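Local coordinates for protein chitooligosaccharide oxidase (Gibberella zeae, PDB 6Y0R) that oxidises the C1 hydroxyl of chitooligosaccharides to the lactone with its FAD cofactor, reducing molecular oxygen to hydrogen peroxide, at residues 54-59 against 336-341; 287-292 against 303-308; 355-360 against 426-431; 471-476 against 486-491. One frame throughout, in Å; residues are numbered along the deposited sequence.

Overall arrangement
From the N terminus, the chain first reaches the loop 54-59, but contact 1 closes only when strand 338-346 arrives, joining the FAD-binding part to an edge strand of the seven-stranded antiparallel sheet. Within that long excursion contact 2 closes locally, where helix 286-300 lies against strand 305-310 at the other edge of the same sheet; the centres of contacts 1 and 2 are about 37 Å apart. Contact 3 follows, pairing helix 351-367, which comes straight after strand 338-346, with helix 420-433. Contact 4 ties helix 466-476 to the C-terminal tail, about 47 Å from contact 2 between centres. Contacts 1, 3 and 4 run in series; none cross.

Contact 1 (54-59 against 336-341); sequences NLRLPF and HDNFYA
Asn54 and Phe339 grip each other through both backbone and amide. Phe339 N gives a hydrogen bond to Asn54 OD1 (3.1 Å) and Asn54 ND2 returns one to Phe339 O (2.9 Å, 169°), so the side-chain amide docks on both polar backbone atoms of one residue. Leu55 N adds a bond to Asp337 O at 2.8 Å, in a single backbone bridge. Arg56 NE also reaches Phe339 O (2.8 Å), which lies in its guanidinium plane; NE and Asn54 ND2 approach this oxygen from opposite faces of its carbonyl plane. Asn54 OD1 likewise takes two donors from opposite faces, the second being Arg56 N, which closes an Asx turn. With ND2 bound to Tyr96 O as well, the amide's rotation is fixed.

The stacking uses the same group. Chi1 of 71° puts Phe339 CG in the crowded position between N and the carbonyl carbon, and the ring faces the Asn54 amide; the planes are 9° apart and ND2 sits 3.5 Å above the ring plane, over its centre. Tyr408 stacks on Phe339 too.

Leu55 packs across His336 at about a right angle, CG and CD1 on its CB and CD2 3.6 Å from His336 ND1, itself bonded to Tyr53 O.

At the cationic end, Arg56 NH1 meets the edge of the Tyr340 ring, guanidinium and ring nearly perpendicular, and bonds Ser450 OG.

This Asx turn, within a type I turn from Asn54 to Leu57, docks on an edge strand near the flavin, joining the FAD-binding PCMH-type part to the domain built on the seven-stranded sheet.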
loop_
_atom_site.group_PDB
_atom_site.type_symbol
_atom_site.label_atom_id
_atom_site.label_comp_id
_atom_site.label_asym_id
_atom_site.label_seq_id
_atom_site.Cartn_x
_atom_site.Cartn_y
_atom_site.Cartn_z
ATOM N N ASN A 54 -11.796 3.427 -7.108
ATOM C CA ASN A 54 -11.371 3.904 -8.439
ATOM C C ASN A 54 -12.572 3.864 -9.399
ATOM O O ASN A 54 -13.044 2.780 -9.698
ATOM C CB ASN A 54 -10.210 3.105 -9.041
ATOM C CG ASN A 54 -9.587 3.751 -10.258
ATOM O OD1 ASN A 54 -10.129 4.727 -10.816
ATOM N ND2 ASN A 54 -8.406 3.276 -10.638
ATOM N N LEU A 55 -13.064 5.034 -9.802
ATOM C CA LEU A 55 -14.229 5.166 -10.729
ATOM C C LEU A 55 -13.896 4.579 -12.100
ATOM O O LEU A 55 -14.836 4.221 -12.871
ATOM C CB LEU A 55 -14.581 6.659 -10.802
ATOM C CG LEU A 55 -15.020 7.253 -9.459
ATOM C CD1 LEU A 55 -15.244 8.764 -9.547
ATOM C CD2 LEU A 55 -16.270 6.555 -8.963
ATOM N N ARG A 56 -12.617 4.399 -12.417
ATOM C CA ARG A 56 -12.228 3.728 -13.677
ATOM C C ARG A 56 -12.563 2.229 -13.649
ATOM O O ARG A 56 -12.665 1.630 -14.746
ATOM C CB ARG A 56 -10.738 3.932 -13.947
ATOM C CG ARG A 56 -10.310 3.533 -15.350
ATOM C CD ARG A 56 -8.863 3.817 -15.592
ATOM N NE ARG A 56 -7.954 2.941 -14.820
ATOM C CZ ARG A 56 -7.601 1.723 -15.176
ATOM N NH1 ARG A 56 -6.746 1.045 -14.422
ATOM N NH2 ARG A 56 -8.129 1.139 -16.249
ATOM N N LEU A 57 -12.681 1.610 -12.477
ATOM C CA LEU A 57 -12.773 0.134 -12.306
ATOM C C LEU A 57 -13.845 -0.249 -11.292
ATOM O O LEU A 57 -13.622 -0.900 -10.250
ATOM C CB LEU A 57 -11.389 -0.392 -11.933
ATOM C CG LEU A 57 -10.330 -0.312 -13.018
ATOM C CD1 LEU A 57 -8.981 -0.763 -12.469
ATOM C CD2 LEU A 57 -10.676 -1.177 -14.208
ATOM N N PRO A 58 -15.124 0.031 -11.656
ATOM C CA PRO A 58 -16.240 -0.514 -10.904
ATOM C C PRO A 58 -16.443 -2.004 -11.212
ATOM O O PRO A 58 -16.129 -2.465 -12.333
ATOM C CB PRO A 58 -17.432 0.310 -11.463
ATOM C CG PRO A 58 -17.032 0.525 -12.875
ATOM C CD PRO A 58 -15.530 0.823 -12.828
ATOM N N PHE A 59 -16.920 -2.744 -10.224
ATOM C CA PHE A 59 -17.242 -4.186 -10.344
ATOM C C PHE A 59 -18.514 -4.461 -9.550
ATOM O O PHE A 59 -18.871 -3.694 -8.640
ATOM C CB PHE A 59 -16.077 -5.087 -9.923
ATOM C CG PHE A 59 -14.872 -5.013 -10.814
ATOM C CD1 PHE A 59 -14.915 -5.500 -12.119
ATOM C CD2 PHE A 59 -13.666 -4.450 -10.379
ATOM C CE1 PHE A 59 -13.836 -5.385 -12.965
ATOM C CE2 PHE A 59 -12.588 -4.339 -11.243
ATOM C CZ PHE A 59 -12.648 -4.825 -12.528
ATOM N N HIS A 336 -13.298 8.887 -3.676
ATOM C CA HIS A 336 -13.124 8.358 -5.045
ATOM C C HIS A 336 -12.024 9.124 -5.765
ATOM O O HIS A 336 -11.768 10.297 -5.448
ATOM C CB HIS A 336 -14.445 8.414 -5.841
ATOM C CG HIS A 336 -15.477 7.473 -5.334
ATOM N ND1 HIS A 336 -15.363 6.091 -5.481
ATOM C CD2 HIS A 336 -16.622 7.702 -4.648
ATOM C CE1 HIS A 336 -16.391 5.516 -4.877
ATOM N NE2 HIS A 336 -17.180 6.492 -4.368
ATOM N N ASP A 337 -11.432 8.459 -6.739
ATOM C CA ASP A 337 -10.665 9.102 -7.805
ATOM C C ASP A 337 -10.930 8.318 -9.069
ATOM O O ASP A 337 -11.493 7.243 -9.002
ATOM C CB ASP A 337 -9.184 9.228 -7.395
ATOM C CG ASP A 337 -8.402 10.214 -8.258
ATOM O OD1 ASP A 337 -9.039 10.940 -9.086
ATOM O OD2 ASP A 337 -7.156 10.257 -8.134
ATOM N N ASN A 338 -10.507 8.861 -10.197
ATOM C CA ASN A 338 -10.684 8.248 -11.541
ATOM C C ASN A 338 -9.316 8.232 -12.213
ATOM O O ASN A 338 -8.871 9.261 -12.680
ATOM C CB ASN A 338 -11.722 9.036 -12.354
ATOM C CG ASN A 338 -12.147 8.346 -13.623
ATOM O OD1 ASN A 338 -11.661 7.279 -13.982
ATOM N ND2 ASN A 338 -13.044 8.996 -14.360
ATOM N N PHE A 339 -8.590 7.124 -12.105
ATOM C CA PHE A 339 -7.134 7.146 -12.381
ATOM C C PHE A 339 -6.583 5.803 -12.826
ATOM O O PHE A 339 -7.235 4.762 -12.773
ATOM C CB PHE A 339 -6.427 7.634 -11.122
ATOM C CG PHE A 339 -6.460 6.637 -10.002
ATOM C CD1 PHE A 339 -7.574 6.499 -9.202
ATOM C CD2 PHE A 339 -5.345 5.857 -9.718
ATOM C CE1 PHE A 339 -7.610 5.630 -8.121
ATOM C CE2 PHE A 339 -5.369 4.999 -8.612
ATOM C CZ PHE A 339 -6.507 4.854 -7.850
ATOM N N TYR A 340 -5.370 5.882 -13.334
ATOM C CA TYR A 340 -4.497 4.741 -13.629
ATOM C C TYR A 340 -3.152 5.006 -12.939
ATOM O O TYR A 340 -2.743 6.139 -12.784
ATOM C CB TYR A 340 -4.317 4.583 -15.131
ATOM C CG TYR A 340 -3.301 3.550 -15.513
ATOM C CD1 TYR A 340 -3.431 2.222 -15.125
ATOM C CD2 TYR A 340 -2.150 3.907 -16.201
ATOM C CE1 TYR A 340 -2.477 1.279 -15.441
ATOM C CE2 TYR A 340 -1.206 2.969 -16.558
ATOM C CZ TYR A 340 -1.340 1.654 -16.142
ATOM O OH TYR A 340 -0.388 0.746 -16.496
ATOM N N ALA A 341 -2.553 3.950 -12.417
ATOM C CA ALA A 341 -1.271 4.043 -11.698
ATOM C C ALA A 341 -0.409 2.862 -12.049
ATOM O O ALA A 341 -0.872 1.814 -12.540
ATOM C CB ALA A 341 -1.524 4.100 -10.210
#

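Contact 2 (287-292 against 303-308); sequences ASLRKA and VQVTAT
Arg290 sets out with CG anti to its carbonyl carbon (chi1 -72°) and then runs extended from CG to NE, which carries the guanidinium past Val305 in the opposite direction to that side chain. Leu289 instead holds CG anti to the backbone N (chi1 179°), and chi2 then brings CD1 to Val305 and Ala307. At the tip of Arg290, NH1 donates to Val305 O at 2.8 Å; the donor stands above the carbonyl plane and the bond is bent, 145° at the hydrogen. NH2 adds a weak second bond to the same oxygen, 3.1 Å from Val305 O, while its stronger partner is Glu286, in a salt bridge one turn back on the helix. Helix 286-300 and strand 305-310 are successive elements of an antiparallel alpha+beta layer: the helix packs on one face of the seven-stranded antiparallel sheet, and the chain turns back into its edge strand, the two short axes 9.4 Å apart and running nearly antiparallel. Between them the apolar floor is small. Leu289 CD1 touches Val305 CG1 and Ala307 CB, each at 4.1 Å, and Phe236 and Tyr282 of the neighbouring strands press on the same leucine.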
loop_
_atom_site.group_PDB
_atom_site.type_symbol
_atom_site.label_atom_id
_atom_site.label_comp_id
_atom_site.label_asym_id
_atom_site.label_seq_id
_atom_site.Cartn_x
_atom_site.Cartn_y
_atom_site.Cartn_z
ATOM N N ALA A 287 16.015 21.906 14.217
ATOM C CA ALA A 287 17.455 22.237 14.136
ATOM C C ALA A 287 18.252 21.019 13.674
ATOM O O ALA A 287 19.135 21.180 12.803
ATOM C CB ALA A 287 17.930 22.774 15.472
ATOM N N SER A 288 17.929 19.837 14.208
ATOM C CA SER A 288 18.614 18.556 13.905
ATOM C C SER A 288 18.337 18.184 12.441
ATOM O O SER A 288 19.272 17.731 11.762
ATOM C CB SER A 288 18.176 17.452 14.834
ATOM O OG SER A 288 18.617 17.700 16.162
ATOM N N LEU A 289 17.099 18.384 11.992
ATOM C CA LEU A 289 16.724 18.097 10.571
ATOM C C LEU A 289 17.551 18.995 9.644
ATOM O O LEU A 289 18.115 18.510 8.629
ATOM C CB LEU A 289 15.221 18.306 10.396
ATOM C CG LEU A 289 14.647 18.073 8.999
ATOM C CD1 LEU A 289 14.664 19.335 8.180
ATOM C CD2 LEU A 289 15.341 16.920 8.287
ATOM N N ARG A 290 17.623 20.293 9.940
ATOM C CA ARG A 290 18.382 21.231 9.088
ATOM C C ARG A 290 19.849 20.816 9.046
ATOM O O ARG A 290 20.423 20.851 7.944
ATOM C CB ARG A 290 18.134 22.661 9.585
ATOM C CG ARG A 290 16.727 23.155 9.265
ATOM C CD ARG A 290 16.528 24.619 9.576
ATOM N NE ARG A 290 15.176 25.035 9.318
ATOM C CZ ARG A 290 14.703 25.393 8.137
ATOM N NH1 ARG A 290 15.488 25.400 7.079
ATOM N NH2 ARG A 290 13.448 25.783 8.028
ATOM N N LYS A 291 20.437 20.408 10.170
ATOM C CA LYS A 291 21.856 19.943 10.155
ATOM C C LYS A 291 21.999 18.673 9.313
ATOM O O LYS A 291 22.911 18.598 8.463
ATOM C CB LYS A 291 22.372 19.741 11.574
ATOM C CG LYS A 291 22.548 21.043 12.338
ATOM C CD LYS A 291 22.859 20.882 13.820
ATOM C CE LYS A 291 22.470 22.125 14.607
ATOM N NZ LYS A 291 23.480 22.462 15.635
ATOM N N ALA A 292 21.053 17.750 9.435
ATOM C CA ALA A 292 21.090 16.451 8.715
ATOM C C ALA A 292 20.951 16.653 7.207
ATOM O O ALA A 292 21.548 15.843 6.440
ATOM C CB ALA A 292 19.998 15.546 9.215
ATOM N N VAL A 303 18.627 26.341 -2.869
ATOM C CA VAL A 303 17.341 25.823 -2.326
ATOM C C VAL A 303 17.245 26.234 -0.854
ATOM O O VAL A 303 18.305 26.253 -0.147
ATOM C CB VAL A 303 17.243 24.302 -2.523
ATOM C CG1 VAL A 303 17.414 23.927 -3.973
ATOM C CG2 VAL A 303 18.232 23.540 -1.649
ATOM N N GLN A 304 16.013 26.385 -0.379
ATOM C CA GLN A 304 15.645 26.585 1.048
ATOM C C GLN A 304 14.801 25.381 1.509
ATOM O O GLN A 304 13.912 24.935 0.765
ATOM C CB GLN A 304 14.825 27.868 1.233
ATOM C CG GLN A 304 14.714 28.367 2.680
ATOM C CD GLN A 304 13.365 28.884 3.167
ATOM O OE1 GLN A 304 12.440 29.207 2.408
ATOM N NE2 GLN A 304 13.239 28.968 4.484
ATOM N N VAL A 305 15.129 24.887 2.682
ATOM C CA VAL A 305 14.320 23.855 3.370
ATOM C C VAL A 305 13.243 24.592 4.160
ATOM O O VAL A 305 13.609 25.485 4.949
ATOM C CB VAL A 305 15.207 23.028 4.297
ATOM C CG1 VAL A 305 14.426 22.049 5.146
ATOM C CG2 VAL A 305 16.282 22.310 3.487
ATOM N N THR A 306 11.996 24.192 3.990
ATOM C CA THR A 306 10.900 24.574 4.911
ATOM C C THR A 306 10.645 23.375 5.819
ATOM O O THR A 306 10.731 22.240 5.360
ATOM C CB THR A 306 9.643 25.038 4.186
ATOM O OG1 THR A 306 9.109 23.957 3.428
ATOM C CG2 THR A 306 9.893 26.236 3.285
ATOM N N ALA A 307 10.361 23.597 7.090
ATOM C CA ALA A 307 10.254 22.493 8.065
ATOM C C ALA A 307 9.468 22.936 9.287
ATOM O O ALA A 307 9.569 24.134 9.735
ATOM C CB ALA A 307 11.614 21.996 8.458
ATOM N N THR A 308 8.726 22.002 9.828
ATOM C CA THR A 308 7.905 22.249 11.026
ATOM C C THR A 308 7.978 21.029 11.923
ATOM O O THR A 308 7.720 19.921 11.440
ATOM C CB THR A 308 6.459 22.574 10.668
ATOM O OG1 THR A 308 6.405 23.693 9.780
ATOM C CG2 THR A 308 5.659 22.863 11.916
#

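Contact 3 (355-360 against 426-431)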
loop_
_atom_site.group_PDB
_atom_site.type_symbol
_atom_site.label_atom_id
_atom_site.label_comp_id
_atom_site.label_asym_id
_atom_site.label_seq_id
_atom_site.Cartn_x
_atom_site.Cartn_y
_atom_site.Cartn_z
ATOM N N LYS A 355 19.311 10.487 -16.592
ATOM C CA LYS A 355 19.220 11.319 -17.824
ATOM C C LYS A 355 18.117 10.817 -18.765
ATOM O O LYS A 355 17.348 11.651 -19.234
ATOM C CB LYS A 355 20.559 11.375 -18.569
ATOM C CG LYS A 355 21.556 12.318 -17.936
ATOM C CD LYS A 355 22.846 12.470 -18.752
ATOM C CE LYS A 355 23.857 13.306 -17.994
ATOM N NZ LYS A 355 25.238 13.136 -18.508
ATOM N N SER A 356 17.970 9.499 -18.952
ATOM C CA SER A 356 16.902 8.914 -19.807
ATOM C C SER A 356 15.543 9.299 -19.251
ATOM O O SER A 356 14.657 9.721 -19.981
ATOM C CB SER A 356 16.991 7.420 -19.908
ATOM O OG SER A 356 18.259 7.062 -20.418
ATOM N N PHE A 357 15.380 9.113 -17.937
ATOM C CA PHE A 357 14.145 9.464 -17.214
ATOM C C PHE A 357 13.808 10.942 -17.400
ATOM O O PHE A 357 12.688 11.304 -17.766
ATOM C CB PHE A 357 14.336 9.057 -15.753
ATOM C CG PHE A 357 13.230 9.472 -14.841
ATOM C CD1 PHE A 357 11.950 9.004 -15.018
ATOM C CD2 PHE A 357 13.491 10.269 -13.739
ATOM C CE1 PHE A 357 10.930 9.388 -14.160
ATOM C CE2 PHE A 357 12.475 10.645 -12.880
ATOM C CZ PHE A 357 11.191 10.209 -13.102
ATOM N N VAL A 358 14.753 11.832 -17.083
ATOM C CA VAL A 358 14.539 13.301 -17.162
ATOM C C VAL A 358 14.239 13.686 -18.634
ATOM O O VAL A 358 13.381 14.533 -18.848
ATOM C CB VAL A 358 15.768 14.037 -16.606
ATOM C CG1 VAL A 358 15.715 15.498 -16.978
ATOM C CG2 VAL A 358 15.919 13.852 -15.094
ATOM N N ASN A 359 14.933 13.072 -19.597
ATOM C CA ASN A 359 14.661 13.284 -21.055
ATOM C C ASN A 359 13.187 12.983 -21.370
ATOM O O ASN A 359 12.524 13.820 -22.023
ATOM C CB ASN A 359 15.661 12.483 -21.895
ATOM C CG ASN A 359 17.059 13.079 -21.848
ATOM O OD1 ASN A 359 17.286 14.136 -21.233
ATOM N ND2 ASN A 359 18.000 12.423 -22.509
ATOM N N PHE A 360 12.634 11.872 -20.872
ATOM C CA PHE A 360 11.215 11.506 -21.076
ATOM C C PHE A 360 10.334 12.549 -20.388
ATOM O O PHE A 360 9.368 13.065 -20.976
ATOM C CB PHE A 360 10.919 10.092 -20.573
ATOM C CG PHE A 360 9.515 9.647 -20.876
ATOM C CD1 PHE A 360 8.443 10.089 -20.105
ATOM C CD2 PHE A 360 9.249 8.858 -21.987
ATOM C CE1 PHE A 360 7.143 9.714 -20.409
ATOM C CE2 PHE A 360 7.952 8.469 -22.274
ATOM C CZ PHE A 360 6.909 8.922 -21.507
ATOM N N LYS A 426 3.275 3.900 -18.936
ATOM C CA LYS A 426 4.237 2.864 -19.355
ATOM C C LYS A 426 5.550 3.522 -19.791
ATOM O O LYS A 426 6.627 3.028 -19.466
ATOM C CB LYS A 426 3.659 2.021 -20.486
ATOM C CG LYS A 426 4.553 0.867 -20.903
ATOM C CD LYS A 426 3.893 -0.095 -21.872
ATOM C CE LYS A 426 3.425 0.595 -23.133
ATOM N NZ LYS A 426 4.391 0.465 -24.251
ATOM N N GLY A 427 5.464 4.611 -20.547
ATOM C CA GLY A 427 6.674 5.266 -21.075
ATOM C C GLY A 427 7.479 5.885 -19.934
ATOM O O GLY A 427 8.715 5.719 -19.945
ATOM N N LEU A 428 6.807 6.520 -18.982
ATOM C CA LEU A 428 7.466 7.103 -17.771
ATOM C C LEU A 428 8.240 6.000 -17.052
ATOM O O LEU A 428 9.442 6.160 -16.714
ATOM C CB LEU A 428 6.404 7.690 -16.844
ATOM C CG LEU A 428 6.175 9.188 -16.847
ATOM C CD1 LEU A 428 5.048 9.474 -15.857
ATOM C CD2 LEU A 428 7.457 9.953 -16.481
ATOM N N ARG A 429 7.576 4.877 -16.791
ATOM C CA ARG A 429 8.219 3.783 -16.044
ATOM C C ARG A 429 9.362 3.177 -16.865
ATOM O O ARG A 429 10.454 2.941 -16.340
ATOM C CB ARG A 429 7.171 2.725 -15.695
ATOM C CG ARG A 429 7.781 1.565 -14.936
ATOM C CD ARG A 429 6.740 0.558 -14.525
ATOM N NE ARG A 429 6.528 -0.359 -15.627
ATOM C CZ ARG A 429 5.548 -0.319 -16.471
ATOM N NH1 ARG A 429 5.458 -1.243 -17.432
ATOM N NH2 ARG A 429 4.631 0.637 -16.342
ATOM N N GLN A 430 9.104 2.879 -18.138
ATOM C CA GLN A 430 10.092 2.170 -18.979
ATOM C C GLN A 430 11.293 3.068 -19.297
ATOM O O GLN A 430 12.338 2.470 -19.572
ATOM C CB GLN A 430 9.436 1.642 -20.261
ATOM C CG GLN A 430 8.588 0.414 -20.004
ATOM C CD GLN A 430 8.022 -0.167 -21.279
ATOM O OE1 GLN A 430 7.899 0.533 -22.278
ATOM N NE2 GLN A 430 7.673 -1.447 -21.224
ATOM N N SER A 431 11.169 4.396 -19.193
ATOM C CA SER A 431 12.334 5.318 -19.336
ATOM C C SER A 431 13.411 4.914 -18.335
ATOM O O SER A 431 14.596 5.198 -18.596
ATOM C CB SER A 431 11.977 6.765 -19.199
ATOM O OG SER A 431 11.639 7.095 -17.848
#
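Two antiparallel helices, 351-367 and 420-433, lie side by side against the seven-stranded sheet in this contact, their local axes 8.8 Å apart and 158° between directions. Phe360 carries much of it. With CG anti to the backbone N (chi1 -175°), the ring reaches across the groove and lays one face on the backbone of the partner helix: Gly427 C and Leu428 N both sit 3.4 Å above its plane, offset toward the rim. The absence of a side chain at Gly427 is what lets the ring come so close, since CE2 already lies 3.7 Å from Gly427 CA. Leu428 crosses the ring's side chain at about a right angle, its CG 3.7 Å from Phe360 CE1.

One turn earlier, Phe357 turns its edge to the partner helix. Ser431 OG lies near the plane of that ring, 3.4 Å from CD1. The serine hydroxyl takes the position between backbone N and carbonyl carbon (chi1 71°), from which it donates to Leu428 O within its own helix at 2.6 Å. Beside it, Ser431 CB rests 3.8 Å from Phe360 CB, and Ser356 CB meets Ser431 O. On the sheet side, Leu374 touches both Phe357 and Leu428, and Trp372 adds to the cover over Leu428.

No hydrogen bond spans the two helices. The hydroxyl that enters the interface spends its proton on its own helix, and the ring edge beside its oxygen, being the electropositive part of a phenyl group, is probably a mildly favourable neighbour; cohesion between the helices therefore rests on van der Waals contact.

Contact 4 (471-476 against 486-491)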
loop_
_atom_site.group_PDB
_atom_site.type_symbol
_atom_site.label_atom_id
_atom_site.label_comp_id
_atom_site.label_asym_id
_atom_site.label_seq_id
_atom_site.Cartn_x
_atom_site.Cartn_y
_atom_site.Cartn_z
ATOM N N ALA A 471 3.495 -22.774 -2.921
ATOM C CA ALA A 471 3.432 -23.923 -1.992
ATOM C C ALA A 471 2.530 -23.582 -0.797
ATOM O O ALA A 471 1.693 -24.420 -0.371
ATOM C CB ALA A 471 4.817 -24.313 -1.592
ATOM N N VAL A 472 2.649 -22.350 -0.269
ATOM C CA VAL A 472 1.738 -21.917 0.812
ATOM C C VAL A 472 0.309 -21.934 0.299
ATOM O O VAL A 472 -0.606 -22.334 1.014
ATOM C CB VAL A 472 2.200 -20.562 1.393
ATOM C CG1 VAL A 472 1.286 -20.115 2.507
ATOM C CG2 VAL A 472 3.631 -20.670 1.903
ATOM N N LYS A 473 0.094 -21.459 -0.919
ATOM C CA LYS A 473 -1.234 -21.374 -1.528
ATOM C C LYS A 473 -1.824 -22.782 -1.668
ATOM O O LYS A 473 -2.988 -22.954 -1.368
ATOM C CB LYS A 473 -1.084 -20.646 -2.861
ATOM C CG LYS A 473 -2.362 -20.431 -3.635
ATOM C CD LYS A 473 -3.125 -19.210 -3.185
ATOM C CE LYS A 473 -4.479 -19.151 -3.809
ATOM N NZ LYS A 473 -5.200 -17.947 -3.387
ATOM N N ALA A 474 -1.035 -23.743 -2.134
ATOM C CA ALA A 474 -1.491 -25.142 -2.294
ATOM C C ALA A 474 -1.935 -25.695 -0.929
ATOM O O ALA A 474 -2.901 -26.459 -0.890
ATOM C CB ALA A 474 -0.378 -25.956 -2.915
ATOM N N LYS A 475 -1.293 -25.282 0.167
ATOM C CA LYS A 475 -1.610 -25.782 1.531
ATOM C C LYS A 475 -2.884 -25.124 2.067
ATOM O O LYS A 475 -3.720 -25.811 2.654
ATOM C CB LYS A 475 -0.473 -25.465 2.489
ATOM C CG LYS A 475 -0.671 -26.002 3.894
ATOM C CD LYS A 475 0.494 -25.841 4.747
ATOM C CE LYS A 475 0.139 -26.238 6.165
ATOM N NZ LYS A 475 1.248 -25.900 7.061
ATOM N N TYR A 476 -3.033 -23.806 1.940
ATOM C CA TYR A 476 -4.137 -23.060 2.605
ATOM C C TYR A 476 -5.290 -22.742 1.665
ATOM O O TYR A 476 -6.411 -22.643 2.138
ATOM C CB TYR A 476 -3.561 -21.806 3.283
ATOM C CG TYR A 476 -2.663 -22.133 4.446
ATOM C CD1 TYR A 476 -3.209 -22.576 5.640
ATOM C CD2 TYR A 476 -1.285 -22.049 4.375
ATOM C CE1 TYR A 476 -2.411 -22.884 6.721
ATOM C CE2 TYR A 476 -0.469 -22.313 5.466
ATOM C CZ TYR A 476 -1.040 -22.792 6.633
ATOM O OH TYR A 476 -0.299 -23.110 7.736
ATOM N N GLN A 486 -4.159 -11.190 -10.763
ATOM C CA GLN A 486 -2.700 -11.041 -10.545
ATOM C C GLN A 486 -2.243 -11.841 -9.327
ATOM O O GLN A 486 -1.128 -11.667 -8.957
ATOM C CB GLN A 486 -2.299 -9.569 -10.404
ATOM C CG GLN A 486 -2.685 -8.772 -11.644
ATOM C CD GLN A 486 -2.181 -7.345 -11.647
ATOM O OE1 GLN A 486 -2.122 -6.707 -10.596
ATOM N NE2 GLN A 486 -1.998 -6.795 -12.843
ATOM N N SER A 487 -3.046 -12.780 -8.871
ATOM C CA SER A 487 -2.838 -13.479 -7.586
ATOM C C SER A 487 -2.051 -14.771 -7.824
ATOM O O SER A 487 -1.734 -15.124 -8.974
ATOM C CB SER A 487 -4.136 -13.706 -6.877
ATOM O OG SER A 487 -4.934 -14.693 -7.507
ATOM N N ILE A 488 -1.666 -15.404 -6.732
ATOM C CA ILE A 488 -0.761 -16.582 -6.696
ATOM C C ILE A 488 -1.560 -17.836 -7.027
ATOM O O ILE A 488 -2.547 -18.093 -6.361
ATOM C CB ILE A 488 -0.091 -16.687 -5.310
ATOM C CG1 ILE A 488 0.886 -15.522 -5.105
ATOM C CG2 ILE A 488 0.575 -18.054 -5.131
ATOM C CD1 ILE A 488 2.168 -15.597 -5.882
ATOM N N LYS A 489 -1.111 -18.617 -7.827
ATOM C CA LYS A 489 -1.822 -19.869 -8.202
ATOM C C LYS A 489 -1.261 -21.028 -7.387
ATOM O O LYS A 489 -0.058 -21.127 -7.153
ATOM C CB LYS A 489 -1.742 -20.123 -9.713
ATOM C CG LYS A 489 -2.502 -19.104 -10.565
ATOM C CD LYS A 489 -2.367 -19.388 -12.053
ATOM C CE LYS A 489 -3.114 -18.432 -12.941
ATOM N NZ LYS A 489 -2.916 -18.760 -14.372
ATOM N N PRO A 490 -2.000 -21.961 -6.881
ATOM C CA PRO A 490 -1.528 -23.056 -6.030
ATOM C C PRO A 490 -0.629 -24.051 -6.789
ATOM O O PRO A 490 -0.972 -24.456 -7.899
ATOM C CB PRO A 490 -2.804 -23.725 -5.497
ATOM C CG PRO A 490 -3.916 -23.244 -6.388
ATOM C CD PRO A 490 -3.457 -21.966 -7.043
ATOM N N LYS A 491 0.536 -24.354 -6.228
ATOM C CA LYS A 491 1.497 -25.323 -6.809
ATOM C C LYS A 491 2.365 -25.874 -5.672
ATOM O O LYS A 491 3.214 -25.121 -5.167
ATOM C CB LYS A 491 2.287 -24.608 -7.903
ATOM C CG LYS A 491 2.811 -25.471 -9.040
ATOM C CD LYS A 491 3.306 -24.619 -10.210
ATOM C CE LYS A 491 4.777 -24.810 -10.521
ATOM N NZ LYS A 491 5.130 -26.242 -10.684
HETATM O O HOH W 1 -4.866 -16.714 -5.930
#
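Lys473 leaves helix 466-476 toward the tail 486-491, and its whole length is in use. CB touches Ile488 CG2 at 3.8 Å. With CG anti to the backbone N (chi1 -179°), that next carbon meets both Pro490 N and Ile488 O, each 3.6 Å from CG. The chain then bends at chi2 (84°), which lays CD alongside the Ile488 carbonyl; CD and CE are both 3.4 Å from Ile488 O. At the tip, Lys473 NZ stays 4.0 Å from Ile488 O and reaches it through a water instead. That water accepts from Lys473 NZ at 2.8 Å and also bonds Ile488 O and Ser487 OG. The ammonium has stronger partners beyond the tail, a hydrogen bond to Asn215 O and a salt bridge to Asp477, which would probably offset its buried charge.

The tail belongs to the berberine-like C-terminal region, where after helix 466-476 the chain doubles back as an extended segment and runs along the helix flank toward the C terminus. Asn215 also meets the tail, its OD1 accepting from Ile488 N.

Further along, Pro490 lies against the helix backbone, its CB 3.7 Å from Ala474 CA. Ala474 CB in turn touches Lys491 N. The last touch comes at Ala471, whose CA makes a CH-to-oxygen contact with Lys491 O, while Lys491 also pairs with Glu470 through backbone hydrogen bonding.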